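Local coordinates for hypothetical 30.2 KD protein c25g10.02 IN chromosome I (Schizosaccharomyces pombe, PDB 1KCF) that resolves four-way Holliday junctions as a mitochondrial, metal-dependent homodimeric endonuclease that cuts after 5'-CT-3' and 5'-TT-3' sequences and probably helps maintain mitochondrial DNA, at residues Tyr37-Ile45 with Ser53-Glu61. Numbering follows the deposited sequence.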
# COMPACT_ATOMS: atom_id res chain seq x y z
N TYR A 37 -19.75 -9.78 -12.99
CA TYR A 37 -18.51 -10.47 -12.68
C TYR A 37 -18.73 -11.97 -12.63
O TYR A 37 -19.86 -12.44 -12.44
CB TYR A 37 -17.96 -10.01 -11.32
CG TYR A 37 -17.78 -8.51 -11.17
CD1 TYR A 37 -18.75 -7.74 -10.53
CD2 TYR A 37 -16.62 -7.88 -11.63
CE1 TYR A 37 -18.56 -6.36 -10.35
CE2 TYR A 37 -16.43 -6.50 -11.45
CZ TYR A 37 -17.40 -5.76 -10.81
OH TYR A 37 -17.21 -4.40 -10.63
N PRO A 38 -17.66 -12.76 -12.80
CA PRO A 38 -17.77 -14.23 -12.76
C PRO A 38 -18.08 -14.66 -11.33
O PRO A 38 -17.79 -13.92 -10.39
CB PRO A 38 -16.37 -14.69 -13.18
CG PRO A 38 -15.82 -13.53 -13.95
CD PRO A 38 -16.30 -12.35 -13.16
N THR A 39 -18.67 -15.84 -11.16
CA THR A 39 -18.97 -16.34 -9.82
C THR A 39 -18.27 -17.67 -9.59
O THR A 39 -18.65 -18.42 -8.70
CB THR A 39 -20.48 -16.52 -9.58
OG1 THR A 39 -21.05 -17.29 -10.65
CG2 THR A 39 -21.17 -15.17 -9.49
N SER A 40 -17.26 -17.96 -10.40
CA SER A 40 -16.49 -19.18 -10.24
C SER A 40 -15.09 -18.75 -9.81
O SER A 40 -14.63 -17.67 -10.16
CB SER A 40 -16.43 -19.97 -11.55
OG SER A 40 -15.77 -19.24 -12.57
N ARG A 41 -14.42 -19.61 -9.04
CA ARG A 41 -13.08 -19.32 -8.56
C ARG A 41 -13.02 -17.93 -7.91
O ARG A 41 -12.24 -17.06 -8.31
CB ARG A 41 -12.07 -19.42 -9.71
CG ARG A 41 -12.12 -20.75 -10.46
CD ARG A 41 -10.98 -20.88 -11.46
NE ARG A 41 -9.70 -21.20 -10.80
CZ ARG A 41 -9.40 -22.38 -10.28
NH1 ARG A 41 -10.28 -23.38 -10.34
NH2 ARG A 41 -8.23 -22.58 -9.70
N VAL A 42 -13.87 -17.74 -6.92
CA VAL A 42 -13.95 -16.49 -6.19
C VAL A 42 -13.11 -16.60 -4.92
O VAL A 42 -13.37 -17.45 -4.06
CB VAL A 42 -15.41 -16.17 -5.81
CG1 VAL A 42 -15.49 -14.86 -5.05
CG2 VAL A 42 -16.27 -16.12 -7.07
N LEU A 43 -12.10 -15.75 -4.81
CA LEU A 43 -11.23 -15.76 -3.63
C LEU A 43 -11.54 -14.61 -2.68
O LEU A 43 -11.21 -13.45 -2.96
CB LEU A 43 -9.76 -15.69 -4.05
CG LEU A 43 -8.75 -15.69 -2.90
CD1 LEU A 43 -8.80 -17.03 -2.17
CD2 LEU A 43 -7.35 -15.42 -3.43
N GLY A 44 -12.19 -14.93 -1.57
CA GLY A 44 -12.52 -13.91 -0.58
C GLY A 44 -11.40 -13.80 0.43
O GLY A 44 -10.98 -14.80 1.00
N ILE A 45 -10.91 -12.58 0.64
CA ILE A 45 -9.82 -12.36 1.58
C ILE A 45 -10.11 -11.35 2.69
O ILE A 45 -10.59 -10.25 2.44
CB ILE A 45 -8.55 -11.89 0.84
CG1 ILE A 45 -8.07 -12.99 -0.10
CG2 ILE A 45 -7.47 -11.53 1.85
CD1 ILE A 45 -6.90 -12.58 -0.96
N SER A 53 -7.30 -14.37 6.67
CA SER A 53 -8.29 -15.39 6.38
C SER A 53 -8.71 -15.32 4.92
O SER A 53 -8.75 -14.24 4.33
CB SER A 53 -9.51 -15.22 7.28
OG SER A 53 -10.44 -16.27 7.06
N TYR A 54 -9.02 -16.47 4.34
CA TYR A 54 -9.44 -16.52 2.94
C TYR A 54 -10.41 -17.67 2.72
O TYR A 54 -10.39 -18.67 3.44
CB TYR A 54 -8.22 -16.69 2.03
CG TYR A 54 -7.55 -18.05 2.13
CD1 TYR A 54 -8.05 -19.14 1.42
CD2 TYR A 54 -6.44 -18.24 2.95
CE1 TYR A 54 -7.46 -20.40 1.53
CE2 TYR A 54 -5.84 -19.49 3.07
CZ TYR A 54 -6.36 -20.57 2.35
OH TYR A 54 -5.78 -21.82 2.45
N CYS A 55 -11.28 -17.51 1.73
CA CYS A 55 -12.25 -18.54 1.37
C CYS A 55 -12.30 -18.54 -0.16
O CYS A 55 -12.60 -17.53 -0.78
CB CYS A 55 -13.63 -18.20 1.94
SG CYS A 55 -14.89 -19.52 1.77
N PHE A 56 -11.97 -19.68 -0.76
CA PHE A 56 -11.96 -19.81 -2.21
C PHE A 56 -13.17 -20.67 -2.56
O PHE A 56 -13.27 -21.83 -2.15
CB PHE A 56 -10.65 -20.47 -2.66
CG PHE A 56 -10.47 -20.54 -4.15
CD1 PHE A 56 -10.64 -19.40 -4.94
CD2 PHE A 56 -10.10 -21.73 -4.77
CE1 PHE A 56 -10.45 -19.45 -6.32
CE2 PHE A 56 -9.90 -21.79 -6.15
CZ PHE A 56 -10.07 -20.64 -6.92
N ALA A 57 -14.10 -20.10 -3.33
CA ALA A 57 -15.32 -20.82 -3.68
C ALA A 57 -15.84 -20.54 -5.09
O ALA A 57 -15.35 -19.66 -5.79
CB ALA A 57 -16.40 -20.49 -2.67
N SER A 58 -16.86 -21.30 -5.49
CA SER A 58 -17.49 -21.16 -6.80
C SER A 58 -19.00 -21.32 -6.64
O SER A 58 -19.47 -22.02 -5.74
CB SER A 58 -16.97 -22.23 -7.77
OG SER A 58 -15.57 -22.10 -7.97
N GLN A 59 -19.77 -20.67 -7.51
CA GLN A 59 -21.22 -20.77 -7.44
C GLN A 59 -21.69 -21.95 -8.27
O GLN A 59 -21.33 -22.09 -9.44
CB GLN A 59 -21.88 -19.49 -7.95
CG GLN A 59 -23.36 -19.43 -7.65
CD GLN A 59 -23.75 -18.18 -6.88
OE1 GLN A 59 -23.67 -17.07 -7.40
NE2 GLN A 59 -24.15 -18.36 -5.62
N ASN A 60 -22.50 -22.80 -7.64
CA ASN A 60 -23.04 -24.00 -8.26
C ASN A 60 -24.18 -23.71 -9.24
O ASN A 60 -24.75 -22.62 -9.23
CB ASN A 60 -23.53 -24.94 -7.15
CG ASN A 60 -23.75 -26.35 -7.63
OD1 ASN A 60 -22.88 -26.95 -8.26
ND2 ASN A 60 -24.92 -26.89 -7.33
N GLU A 61 -24.49 -24.70 -10.08
CA GLU A 61 -25.57 -24.56 -11.04
C GLU A 61 -26.88 -24.40 -10.27
O GLU A 61 -27.83 -23.78 -10.75
CB GLU A 61 -25.64 -25.79 -11.94
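The first beta hairpin of the RNase H-like core brings Val42, Leu43, Gly44 and Ile45 antiparallel to Ala57, Phe56, Cys55 and Tyr54, the strand axes approaching to 4.6 Å. Val42 with Ala57 and Gly44 with Cys55 are the hydrogen-bonded pairs, each joined by two backbone bonds; Val42 N lies 2.7 Å from Ala57 O. At the start of the strand the register slips by one residue, because Arg41 and Val42 both face Ala57 in a G1 beta bulge. Arg41, whose phi is positive, turns its amide away from Ala57 O and gives it instead to the Ser58 hydroxyl, Arg41 N to Ser58 OG 2.9 Å, in a nearly straight bond (170°). His68 on the next strand bonds the same hydroxyl. Beyond the bulge, Gln59 N reaches Thr39 O at 2.8 Å and adds one more backbone bond before the strand.

Phe56 swings its ring across the neighbouring strand, CG anti to the backbone N (chi1 -174°), and the far end of its ring meets the bulge: CE1 is 3.4 Å from Arg41 C and CZ 3.6 Å from Arg41 CB. CZ also lies over one face of the Arg41 guanidinium, toward its rim, the two planes standing 79° apart. The guanidinium NH2 and NE are hydrogen-bonded to the backbone carbonyls of Phe109 and Asn110. On the same side of the sheet, Leu43 CB touches Phe56 CD1 at 3.9 Å, and helix 91-109 packs over Leu43 and Ile45. Strand 42-47 runs on to Asp46, a magnesium-binding residue; the hairpin, in the middle of the mixed sheet, belongs to the RNase H-like fold of RuvC-family resolvases.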